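Aspartate carbamoyltransferase (Leishmania major, PDB 7K46) probably catalyses the transfer of a carbamoyl group from carbamoyl phosphate to L-aspartate, an early step of de novo pyrimidine biosynthesis. Local coordinates at residues A[160-165]-A[235-240]; A[170-175]-A[198-203]; A[190-195]-A[219-224]. All coordinates share one frame; numbering follows the deposited sequence.

Interaction 1: A[160-165]-A[235-240]; sequences DGIAIA and CDVLYA
The carboxylate of D236 receives the backbone of A163 at one oxygen: OD2 offers its anti lone pair to A163 N, 2.9 Å away in an almost straight bond (171°), while I162 CA lies 3.4 Å from OD2. OD1 forms a salt bridge with K280, which would offset the carboxylate's charge. The next flat group, the A163 carbonyl, is gripped twice, by V237 N in its plane and by D236 N, 2.8 Å from A163 O and tilted 18° from that plane. The Y239 ring leads away from 160-165, and its OH is hydrogen-bonded to D148; at its root, Y239 CB lies 3.4 Å from A165 O, which accepts a hydrogen bond from Y239 N.

On one face of the sheet, I164 and V237 lie side by side, pointing the same way, with I164 CG1 3.8 Å from V237 CB; branched side chains suit a buried strand. On the other face A165 is small enough to admit both L238 CD2, at 3.8 Å from its CB, and C235 SG, at 3.9 Å from the same atom. Such pairing of parallel strands that are distant in sequence, here 163-167 and 237-240, is typical of the Rossmann-like sheet of the aspartate-binding domain.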
ATOM      1  N   ASP A 160      35.585  12.893  10.531  1.00 23.48           N
ATOM      2  CA  ASP A 160      36.774  13.226  11.301  1.00 23.42           C
ATOM      3  C   ASP A 160      37.114  14.699  11.127  1.00 28.60           C
ATOM      4  O   ASP A 160      37.101  15.222  10.009  1.00 30.25           O
ATOM      5  CB  ASP A 160      37.958  12.370  10.844  1.00 26.99           C
ATOM      6  CG  ASP A 160      37.815  10.912  11.229  1.00 30.83           C
ATOM      7  OD1 ASP A 160      37.153  10.609  12.251  1.00 26.65           O
ATOM      8  OD2 ASP A 160      38.396  10.068  10.513  1.00 27.29           O
ATOM      9  N   GLY A 161      37.392  15.369  12.244  1.00 24.58           N
ATOM     10  CA  GLY A 161      37.880  16.729  12.231  1.00 28.46           C
ATOM     11  C   GLY A 161      36.835  17.822  12.364  1.00 25.83           C
ATOM     12  O   GLY A 161      37.214  18.993  12.489  1.00 26.43           O
ATOM     13  N   ILE A 162      35.537  17.496  12.368  1.00 25.23           N
ATOM     14  CA  ILE A 162      34.518  18.539  12.268  1.00 23.43           C
ATOM     15  C   ILE A 162      34.235  19.157  13.631  1.00 25.34           C
ATOM     16  O   ILE A 162      34.408  18.535  14.687  1.00 21.49           O
ATOM     17  CB  ILE A 162      33.207  18.014  11.645  1.00 23.94           C
ATOM     18  CG1 ILE A 162      32.527  16.994  12.567  1.00 24.96           C
ATOM     19  CG2 ILE A 162      33.430  17.478  10.232  1.00 22.29           C
ATOM     20  CD1 ILE A 162      31.107  16.603  12.102  1.00 21.69           C
ATOM     21  N   ALA A 163      33.756  20.395  13.587  1.00 18.24           N
ATOM     22  CA  ALA A 163      33.013  21.008  14.679  1.00 21.59           C
ATOM     23  C   ALA A 163      31.537  21.007  14.308  1.00 23.35           C
ATOM     24  O   ALA A 163      31.165  21.473  13.225  1.00 21.76           O
ATOM     25  CB  ALA A 163      33.485  22.439  14.946  1.00 22.69           C
ATOM     26  N   ILE A 164      30.700  20.502  15.206  1.00 18.18           N
ATOM     27  CA  ILE A 164      29.273  20.345  14.945  1.00 20.16           C
ATOM     28  C   ILE A 164      28.500  20.926  16.117  1.00 20.53           C
ATOM     29  O   ILE A 164      28.884  20.739  17.275  1.00 20.27           O
ATOM     30  CB  ILE A 164      28.896  18.864  14.711  1.00 17.86           C
ATOM     31  CG1 ILE A 164      27.378  18.700  14.540  1.00 18.59           C
ATOM     32  CG2 ILE A 164      29.413  17.981  15.843  1.00 19.97           C
ATOM     33  CD1 ILE A 164      26.969  17.312  14.056  1.00 19.96           C
ATOM     34  N   ALA A 165      27.422  21.649  15.817  1.00 18.52           N
ATOM     35  CA  ALA A 165      26.509  22.147  16.836  1.00 17.63           C
ATOM     36  C   ALA A 165      25.242  21.309  16.806  1.00 18.97           C
ATOM     37  O   ALA A 165      24.644  21.125  15.741  1.00 19.50           O
ATOM     38  CB  ALA A 165      26.168  23.623  16.613  1.00 19.54           C
ATOM     39  N   CYS A 235      31.701  26.428  13.111  1.00 22.03           N
ATOM     40  CA  CYS A 235      31.078  25.129  12.881  1.00 24.94           C
ATOM     41  C   CYS A 235      31.152  24.692  11.422  1.00 23.51           C
ATOM     42  O   CYS A 235      30.957  25.487  10.498  1.00 24.20           O
ATOM     43  CB  CYS A 235      29.617  25.146  13.331  1.00 21.63           C
ATOM     44  SG  CYS A 235      29.433  25.066  15.128  1.00 23.44           S
ATOM     45  N   ASP A 236      31.421  23.405  11.232  1.00 22.38           N
ATOM     46  CA  ASP A 236      31.288  22.749   9.940  1.00 20.02           C
ATOM     47  C   ASP A 236      29.891  22.194   9.716  1.00 22.27           C
ATOM     48  O   ASP A 236      29.475  22.030   8.561  1.00 21.04           O
ATOM     49  CB  ASP A 236      32.320  21.632   9.839  1.00 23.83           C
ATOM     50  CG  ASP A 236      33.721  22.141  10.089  1.00 28.47           C
ATOM     51  OD1 ASP A 236      34.177  23.011   9.312  1.00 27.88           O
ATOM     52  OD2 ASP A 236      34.343  21.709  11.086  1.00 22.35           O
ATOM     53  N   VAL A 237      29.164  21.909  10.793  1.00 20.80           N
ATOM     54  CA  VAL A 237      27.793  21.404  10.732  1.00 21.16           C
ATOM     55  C   VAL A 237      26.969  22.129  11.790  1.00 19.16           C
ATOM     56  O   VAL A 237      27.354  22.163  12.965  1.00 17.99           O
ATOM     57  CB  VAL A 237      27.729  19.879  10.965  1.00 17.58           C
ATOM     58  CG1 VAL A 237      26.264  19.383  10.942  1.00 18.34           C
ATOM     59  CG2 VAL A 237      28.566  19.143   9.924  1.00 21.33           C
ATOM     60  N   LEU A 238      25.846  22.714  11.372  1.00 16.61           N
ATOM     61  CA  LEU A 238      24.787  23.146  12.282  1.00 16.54           C
ATOM     62  C   LEU A 238      23.655  22.136  12.155  1.00 19.08           C
ATOM     63  O   LEU A 238      22.988  22.083  11.119  1.00 20.16           O
ATOM     64  CB  LEU A 238      24.289  24.546  11.937  1.00 20.26           C
ATOM     65  CG  LEU A 238      25.311  25.675  11.999  1.00 20.84           C
ATOM     66  CD1 LEU A 238      24.654  27.005  11.610  1.00 17.50           C
ATOM     67  CD2 LEU A 238      25.912  25.738  13.414  1.00 18.34           C
ATOM     68  N   TYR A 239      23.438  21.342  13.200  1.00 17.91           N
ATOM     69  CA  TYR A 239      22.435  20.273  13.187  1.00 17.22           C
ATOM     70  C   TYR A 239      21.279  20.734  14.069  1.00 19.40           C
ATOM     71  O   TYR A 239      21.380  20.723  15.299  1.00 18.54           O
ATOM     72  CB  TYR A 239      23.041  18.947  13.655  1.00 16.63           C
ATOM     73  CG  TYR A 239      22.141  17.721  13.513  1.00 18.04           C
ATOM     74  CD1 TYR A 239      21.168  17.433  14.464  1.00 17.06           C
ATOM     75  CD2 TYR A 239      22.292  16.843  12.448  1.00 16.36           C
ATOM     76  CE1 TYR A 239      20.351  16.313  14.349  1.00 18.29           C
ATOM     77  CE2 TYR A 239      21.469  15.718  12.316  1.00 17.48           C
ATOM     78  CZ  TYR A 239      20.510  15.459  13.269  1.00 18.16           C
ATOM     79  OH  TYR A 239      19.715  14.351  13.151  1.00 19.44           O
ATOM     80  N   ALA A 240      20.187  21.147  13.436  1.00 20.28           N
ATOM     81  CA  ALA A 240      19.031  21.696  14.128  1.00 16.93           C
ATOM     82  C   ALA A 240      17.962  20.630  14.349  1.00 23.23           C
ATOM     83  O   ALA A 240      17.827  19.679  13.572  1.00 19.31           O
ATOM     84  CB  ALA A 240      18.437  22.864  13.336  1.00 21.53           C
TER

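Interaction 2: A[170-175]-A[198-203]; sequences LKKGRT and AGLEMP
K171 runs past the loop 199-203 from CB to CD and reaches it again through a water at its tip. CB begins against backbone, 3.4 Å from E201 O and close to the carbonyl carbon of L200. CG is anti to the backbone N (chi1 -180°), and it too remains near E201 O, though more loosely. CD then passes 3.6 Å from G199 O. The chain is fully extended, and the ammonium at its tip reaches a water 3.3 Å from K171 NZ; that water donates to G199 O at 2.7 Å, so the lysine is tied to the loop through solvent. A long, flexible, charged side chain suits this exposed position, where its methylenes cover peptide groups and its end stays hydrated.

At the root of the lysine, K171 N makes a weak hydrogen bond to L200 O. L170 turns inward: its CB lies 3.5 Å from M202 N and also near the CB and CE of M202, whose bent chain folds back toward it. Both residues also pack on L194 of strand 191-195. P203 stands at the N-cap position, just before helix 204-217, and its ring packs on K171 and, with CD at 3.5 Å, on L170 O, which accepts a hydrogen bond from H177. K172 curls so that NZ comes 3.8 Å from L200 CD2, but its polar partner is D169.

G199 adopts a positive phi (91°) that a side chain would make costly, and its N donates to E201 OE2 at 3.0 Å, which ties the loop to itself. With direct bonding limited, and weak where it is certain, the contact relies mainly on apolar carbon laid against peptide groups and on the water bridge, which suggests that these loops are held by shape and hydration more than by strong directional bonding.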
ATOM      1  N   LEU A 170      17.887  19.508  23.932  1.00 21.65           N
ATOM      2  CA  LEU A 170      18.847  18.425  24.100  1.00 25.14           C
ATOM      3  C   LEU A 170      18.530  17.554  25.304  1.00 25.57           C
ATOM      4  O   LEU A 170      19.019  16.419  25.381  1.00 25.78           O
ATOM      5  CB  LEU A 170      20.273  18.984  24.203  1.00 19.37           C
ATOM      6  CG  LEU A 170      20.705  19.796  22.969  1.00 19.80           C
ATOM      7  CD1 LEU A 170      22.124  20.384  23.142  1.00 19.11           C
ATOM      8  CD2 LEU A 170      20.622  18.951  21.686  1.00 16.89           C
ATOM      9  N   LYS A 171      17.704  18.043  26.234  1.00 22.77           N
ATOM     10  CA  LYS A 171      17.297  17.214  27.363  1.00 23.90           C
ATOM     11  C   LYS A 171      16.420  16.057  26.907  1.00 27.14           C
ATOM     12  O   LYS A 171      16.708  14.892  27.201  1.00 24.65           O
ATOM     13  CB  LYS A 171      16.565  18.057  28.410  1.00 22.93           C
ATOM     14  CG  LYS A 171      16.113  17.258  29.626  1.00 25.62           C
ATOM     15  CD  LYS A 171      15.519  18.163  30.700  1.00 30.92           C
ATOM     16  CE  LYS A 171      15.073  17.350  31.915  1.00 38.69           C
ATOM     17  NZ  LYS A 171      14.457  18.193  32.981  1.00 39.70           N
ATOM     18  N   LYS A 172      15.339  16.358  26.195  1.00 23.34           N
ATOM     19  CA  LYS A 172      14.364  15.337  25.849  1.00 26.67           C
ATOM     20  C   LYS A 172      14.642  14.666  24.507  1.00 29.45           C
ATOM     21  O   LYS A 172      14.038  13.626  24.220  1.00 26.42           O
ATOM     22  CB  LYS A 172      12.950  15.937  25.853  1.00 30.02           C
ATOM     23  CG  LYS A 172      12.522  16.438  27.243  1.00 34.37           C
ATOM     24  CD  LYS A 172      11.016  16.693  27.351  1.00 46.64           C
ATOM     25  CE  LYS A 172      10.580  17.965  26.628  1.00 43.65           C
ATOM     26  NZ  LYS A 172      11.182  19.205  27.213  1.00 41.22           N
ATOM     27  N   GLY A 173      15.542  15.218  23.691  1.00 24.62           N
ATOM     28  CA  GLY A 173      15.818  14.673  22.374  1.00 28.02           C
ATOM     29  C   GLY A 173      16.731  13.467  22.429  1.00 26.29           C
ATOM     30  O   GLY A 173      17.933  13.577  22.164  1.00 22.78           O
ATOM     31  N   ARG A 174      16.174  12.305  22.778  1.00 23.13           N
ATOM     32  CA  ARG A 174      17.010  11.134  23.018  1.00 21.14           C
ATOM     33  C   ARG A 174      17.653  10.619  21.737  1.00 21.82           C
ATOM     34  O   ARG A 174      18.691   9.956  21.808  1.00 20.16           O
ATOM     35  CB  ARG A 174      16.196  10.017  23.692  1.00 21.66           C
ATOM     36  CG  ARG A 174      15.696  10.371  25.092  1.00 27.61           C
ATOM     37  CD  ARG A 174      15.109   9.148  25.814  1.00 28.43           C
ATOM     38  NE  ARG A 174      16.132   8.167  26.160  1.00 29.30           N
ATOM     39  CZ  ARG A 174      15.899   7.035  26.810  1.00 33.24           C
ATOM     40  NH1 ARG A 174      14.683   6.713  27.221  1.00 33.91           N
ATOM     41  NH2 ARG A 174      16.912   6.204  27.051  1.00 35.17           N
ATOM     42  N   THR A 175      17.057  10.887  20.571  1.00 16.76           N
ATOM     43  CA  THR A 175      17.699  10.465  19.332  1.00 18.87           C
ATOM     44  C   THR A 175      19.009  11.218  19.119  1.00 21.96           C
ATOM     45  O   THR A 175      19.998  10.643  18.635  1.00 16.81           O
ATOM     46  CB  THR A 175      16.737  10.665  18.158  1.00 22.98           C
ATOM     47  OG1 THR A 175      15.559   9.877  18.387  1.00 21.99           O
ATOM     48  CG2 THR A 175      17.384  10.220  16.859  1.00 19.32           C
ATOM     49  N   ALA A 198      17.874  27.352  28.375  1.00 28.12           N
ATOM     50  CA  ALA A 198      18.070  27.092  29.798  1.00 35.61           C
ATOM     51  C   ALA A 198      17.117  26.011  30.295  1.00 30.56           C
ATOM     52  O   ALA A 198      15.902  26.094  30.096  1.00 32.06           O
ATOM     53  CB  ALA A 198      17.860  28.381  30.598  1.00 33.68           C
ATOM     54  N   GLY A 199      17.676  24.991  30.946  1.00 30.40           N
ATOM     55  CA  GLY A 199      16.882  23.901  31.468  1.00 32.15           C
ATOM     56  C   GLY A 199      16.686  22.731  30.525  1.00 37.47           C
ATOM     57  O   GLY A 199      16.177  21.689  30.955  1.00 29.23           O
ATOM     58  N   LEU A 200      17.062  22.869  29.253  1.00 26.43           N
ATOM     59  CA  LEU A 200      16.923  21.800  28.274  1.00 27.71           C
ATOM     60  C   LEU A 200      18.287  21.268  27.837  1.00 26.09           C
ATOM     61  O   LEU A 200      18.448  20.802  26.704  1.00 24.33           O
ATOM     62  CB  LEU A 200      16.115  22.280  27.066  1.00 25.55           C
ATOM     63  CG  LEU A 200      14.674  22.729  27.327  1.00 29.71           C
ATOM     64  CD1 LEU A 200      13.968  23.071  26.014  1.00 28.45           C
ATOM     65  CD2 LEU A 200      13.893  21.654  28.096  1.00 31.14           C
ATOM     66  N   GLU A 201      19.271  21.332  28.728  1.00 25.03           N
ATOM     67  CA  GLU A 201      20.624  20.916  28.397  1.00 23.47           C
ATOM     68  C   GLU A 201      20.690  19.409  28.174  1.00 26.13           C
ATOM     69  O   GLU A 201      19.855  18.638  28.663  1.00 26.36           O
ATOM     70  CB  GLU A 201      21.604  21.299  29.510  1.00 28.57           C
ATOM     71  CG  GLU A 201      21.842  22.797  29.682  1.00 31.83           C
ATOM     72  CD  GLU A 201      20.699  23.500  30.386  1.00 32.60           C
ATOM     73  OE1 GLU A 201      19.877  22.812  31.025  1.00 29.88           O
ATOM     74  OE2 GLU A 201      20.621  24.745  30.299  1.00 31.67           O
ATOM     75  N   MET A 202      21.699  19.004  27.415  1.00 24.81           N
ATOM     76  CA  MET A 202      22.075  17.603  27.309  1.00 22.68           C
ATOM     77  C   MET A 202      22.232  17.002  28.708  1.00 26.59           C
ATOM     78  O   MET A 202      22.908  17.601  29.560  1.00 28.22           O
ATOM     79  CB  MET A 202      23.385  17.497  26.518  1.00 25.81           C
ATOM     80  CG  MET A 202      23.902  16.092  26.307  1.00 25.95           C
ATOM     81  SD  MET A 202      22.866  15.141  25.183  1.00 25.19           S
ATOM     82  CE  MET A 202      23.135  15.975  23.618  1.00 21.35           C
ATOM     83  N   PRO A 203      21.618  15.853  28.992  1.00 24.20           N
ATOM     84  CA  PRO A 203      21.673  15.306  30.353  1.00 26.64           C
ATOM     85  C   PRO A 203      23.089  14.928  30.768  1.00 28.13           C
ATOM     86  O   PRO A 203      23.910  14.489  29.957  1.00 23.13           O
ATOM     87  CB  PRO A 203      20.768  14.069  30.274  1.00 26.92           C
ATOM     88  CG  PRO A 203      19.822  14.371  29.133  1.00 26.77           C
ATOM     89  CD  PRO A 203      20.682  15.103  28.130  1.00 25.33           C
TER
HETATM   90  O   HOH W   1      16.183  20.920  33.567  1.00 44.86           O

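Interaction 3: A[190-195]-A[219-224]; sequences RKVYLI and IAIQQA
R190 begins the pairing with its carbonyl, which accepts a hydrogen bond from A220 N; its side chain points away from 219-224, and NH1 forms a salt bridge with D234. K191 lies beside A220, its CG 3.7 Å from A220 CB; with CG anti to the backbone N (chi1 -173°) and the rest of the chain extended, the ammonium reaches two acceptors. NZ donates to Q222 OE1 at 2.8 Å, nearly in line with the amide C=O, and to Y193 OH at 3.0 Å. Glutamine suits this place because its amide oxygen can take the lysine's proton.

V192 points to the other face, its CB 3.7 Å from I221 CD1, and its N and O continue the parallel ladder to A220 O and Q222 N. The strands belong to a beta-alpha-beta unit whose crossover, helix 204-217, packs on the face bearing L194 and I221; within the chain, strand 220-224 is outermost on this side of the sheet.

Y193 carries K191 CG over one ring face, 4.0 Å above the plane and toward the rim. Q222 NE2 lies at the ring edge, the amide plane turned 66° from the ring, and Y193 OH is also bonded to D234. L194 CD1 comes within 3.7 Å of I221 CG2. I195 brings CD1 to 3.9 Å from A224 CB, and both residues pack on I231 of helix 229-234.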
ATOM      1  N   ARG A 190      36.569  17.456  16.197  1.00 24.55           N
ATOM      2  CA  ARG A 190      37.269  18.562  16.841  1.00 23.60           C
ATOM      3  C   ARG A 190      36.456  19.112  18.007  1.00 24.48           C
ATOM      4  O   ARG A 190      36.984  19.294  19.110  1.00 24.49           O
ATOM      5  CB  ARG A 190      37.572  19.670  15.829  1.00 23.48           C
ATOM      6  CG  ARG A 190      38.181  20.923  16.467  1.00 29.18           C
ATOM      7  CD  ARG A 190      38.820  21.849  15.439  1.00 32.36           C
ATOM      8  NE  ARG A 190      37.848  22.379  14.486  1.00 32.32           N
ATOM      9  CZ  ARG A 190      37.049  23.411  14.727  1.00 29.28           C
ATOM     10  NH1 ARG A 190      37.038  24.013  15.903  1.00 29.12           N
ATOM     11  NH2 ARG A 190      36.235  23.843  13.765  1.00 30.71           N
ATOM     12  N   LYS A 191      35.164  19.357  17.800  1.00 22.48           N
ATOM     13  CA  LYS A 191      34.402  20.066  18.816  1.00 23.33           C
ATOM     14  C   LYS A 191      32.921  19.806  18.622  1.00 22.03           C
ATOM     15  O   LYS A 191      32.447  19.728  17.486  1.00 19.98           O
ATOM     16  CB  LYS A 191      34.694  21.570  18.748  1.00 22.58           C
ATOM     17  CG  LYS A 191      34.082  22.397  19.867  1.00 21.04           C
ATOM     18  CD  LYS A 191      34.742  23.772  19.892  1.00 25.85           C
ATOM     19  CE  LYS A 191      34.418  24.532  21.163  1.00 30.33           C
ATOM     20  NZ  LYS A 191      34.993  25.919  21.126  1.00 27.51           N
ATOM     21  N   VAL A 192      32.195  19.680  19.734  1.00 19.22           N
ATOM     22  CA  VAL A 192      30.733  19.604  19.722  1.00 21.87           C
ATOM     23  C   VAL A 192      30.198  20.776  20.533  1.00 22.61           C
ATOM     24  O   VAL A 192      30.500  20.904  21.730  1.00 20.66           O
ATOM     25  CB  VAL A 192      30.200  18.279  20.296  1.00 17.07           C
ATOM     26  CG1 VAL A 192      28.662  18.299  20.341  1.00 17.27           C
ATOM     27  CG2 VAL A 192      30.705  17.071  19.496  1.00 17.00           C
ATOM     28  N   TYR A 193      29.404  21.624  19.888  1.00 20.64           N
ATOM     29  CA  TYR A 193      28.643  22.656  20.583  1.00 21.60           C
ATOM     30  C   TYR A 193      27.271  22.091  20.921  1.00 19.56           C
ATOM     31  O   TYR A 193      26.601  21.530  20.048  1.00 20.36           O
ATOM     32  CB  TYR A 193      28.491  23.910  19.714  1.00 18.93           C
ATOM     33  CG  TYR A 193      29.778  24.657  19.451  1.00 19.26           C
ATOM     34  CD1 TYR A 193      30.246  25.608  20.355  1.00 24.01           C
ATOM     35  CD2 TYR A 193      30.524  24.424  18.299  1.00 21.42           C
ATOM     36  CE1 TYR A 193      31.425  26.303  20.131  1.00 22.71           C
ATOM     37  CE2 TYR A 193      31.715  25.124  18.059  1.00 20.93           C
ATOM     38  CZ  TYR A 193      32.158  26.060  18.984  1.00 24.97           C
ATOM     39  OH  TYR A 193      33.331  26.759  18.762  1.00 26.92           O
ATOM     40  N   LEU A 194      26.858  22.238  22.184  1.00 19.22           N
ATOM     41  CA  LEU A 194      25.543  21.795  22.657  1.00 18.79           C
ATOM     42  C   LEU A 194      24.714  23.046  22.941  1.00 20.43           C
ATOM     43  O   LEU A 194      24.893  23.689  23.980  1.00 19.84           O
ATOM     44  CB  LEU A 194      25.680  20.923  23.901  1.00 20.69           C
ATOM     45  CG  LEU A 194      26.541  19.664  23.744  1.00 21.72           C
ATOM     46  CD1 LEU A 194      26.774  18.999  25.106  1.00 22.73           C
ATOM     47  CD2 LEU A 194      25.878  18.702  22.768  1.00 17.13           C
ATOM     48  N   ILE A 195      23.810  23.388  22.018  1.00 20.41           N
ATOM     49  CA  ILE A 195      23.060  24.645  22.053  1.00 19.02           C
ATOM     50  C   ILE A 195      21.625  24.325  22.446  1.00 21.52           C
ATOM     51  O   ILE A 195      20.885  23.712  21.668  1.00 20.91           O
ATOM     52  CB  ILE A 195      23.091  25.371  20.699  1.00 20.03           C
ATOM     53  CG1 ILE A 195      24.522  25.472  20.143  1.00 16.70           C
ATOM     54  CG2 ILE A 195      22.407  26.737  20.815  1.00 21.02           C
ATOM     55  CD1 ILE A 195      25.470  26.302  21.007  1.00 19.79           C
ATOM     56  N   ILE A 219      38.243  15.506  22.193  1.00 24.58           N
ATOM     57  CA  ILE A 219      37.129  16.274  21.637  1.00 20.69           C
ATOM     58  C   ILE A 219      36.724  17.362  22.625  1.00 26.25           C
ATOM     59  O   ILE A 219      36.511  17.086  23.813  1.00 23.43           O
ATOM     60  CB  ILE A 219      35.937  15.353  21.330  1.00 20.79           C
ATOM     61  CG1 ILE A 219      36.356  14.237  20.362  1.00 20.84           C
ATOM     62  CG2 ILE A 219      34.721  16.172  20.793  1.00 21.29           C
ATOM     63  CD1 ILE A 219      35.312  13.131  20.209  1.00 23.04           C
ATOM     64  N   ALA A 220      36.608  18.599  22.137  1.00 20.62           N
ATOM     65  CA  ALA A 220      36.065  19.686  22.939  1.00 20.66           C
ATOM     66  C   ALA A 220      34.540  19.613  22.977  1.00 21.50           C
ATOM     67  O   ALA A 220      33.883  19.395  21.949  1.00 23.30           O
ATOM     68  CB  ALA A 220      36.504  21.039  22.378  1.00 22.59           C
ATOM     69  N   ILE A 221      33.977  19.794  24.169  1.00 22.19           N
ATOM     70  CA  ILE A 221      32.532  19.889  24.366  1.00 21.24           C
ATOM     71  C   ILE A 221      32.232  21.253  24.970  1.00 22.59           C
ATOM     72  O   ILE A 221      32.842  21.631  25.978  1.00 20.58           O
ATOM     73  CB  ILE A 221      32.007  18.773  25.285  1.00 23.40           C
ATOM     74  CG1 ILE A 221      32.377  17.382  24.737  1.00 26.77           C
ATOM     75  CG2 ILE A 221      30.491  18.925  25.517  1.00 24.67           C
ATOM     76  CD1 ILE A 221      31.664  16.982  23.469  1.00 25.34           C
ATOM     77  N   GLN A 222      31.289  21.986  24.372  1.00 20.48           N
ATOM     78  CA  GLN A 222      30.949  23.332  24.840  1.00 19.73           C
ATOM     79  C   GLN A 222      29.436  23.495  24.887  1.00 25.28           C
ATOM     80  O   GLN A 222      28.761  23.301  23.871  1.00 25.52           O
ATOM     81  CB  GLN A 222      31.564  24.406  23.939  1.00 21.76           C
ATOM     82  CG  GLN A 222      31.432  25.829  24.529  1.00 24.57           C
ATOM     83  CD  GLN A 222      32.096  26.882  23.670  1.00 27.98           C
ATOM     84  OE1 GLN A 222      33.151  26.642  23.085  1.00 28.11           O
ATOM     85  NE2 GLN A 222      31.474  28.056  23.578  1.00 29.06           N
ATOM     86  N   GLN A 223      28.910  23.863  26.059  1.00 24.96           N
ATOM     87  CA  GLN A 223      27.489  24.145  26.244  1.00 26.07           C
ATOM     88  C   GLN A 223      27.221  25.643  26.180  1.00 25.22           C
ATOM     89  O   GLN A 223      27.962  26.439  26.764  1.00 25.69           O
ATOM     90  CB  GLN A 223      26.987  23.616  27.591  1.00 27.06           C
ATOM     91  CG  GLN A 223      26.688  22.152  27.626  1.00 25.24           C
ATOM     92  CD  GLN A 223      26.068  21.736  28.948  1.00 32.61           C
ATOM     93  OE1 GLN A 223      26.287  22.377  29.986  1.00 35.95           O
ATOM     94  NE2 GLN A 223      25.299  20.661  28.923  1.00 26.67           N
ATOM     95  N   ALA A 224      26.142  26.021  25.488  1.00 23.28           N
ATOM     96  CA  ALA A 224      25.702  27.410  25.415  1.00 26.20           C
ATOM     97  C   ALA A 224      24.189  27.442  25.229  1.00 24.61           C
ATOM     98  O   ALA A 224      23.585  26.481  24.749  1.00 21.14           O
ATOM     99  CB  ALA A 224      26.400  28.168  24.278  1.00 25.45           C
TER

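Overall arrangement
Interactions 1 and 3 build one parallel sheet from opposite flanks of neighbouring strands: 163-167 pairs with 237-240 in interaction 1, and 191-195 with 220-224, outermost within the chain, in interaction 3. I164 O and Y193 N, 2.8 Å apart, probably join them by a hydrogen bond. Interaction 1 is the more buried and mostly apolar, with the D236 carboxylate bonding across it just before strand 237-240; interaction 3 lies nearer the edge and carries a lysine-glutamine-tyrosine set on one face. Interaction 2 joins loops that follow strands 163-167 and 191-195; it adds no strand pairing and is partly solvated. It meets interaction 3 where L170 packs on I195 and E201 on Q223, whereas interaction 1 stays about 6 Å away at the nearest atoms.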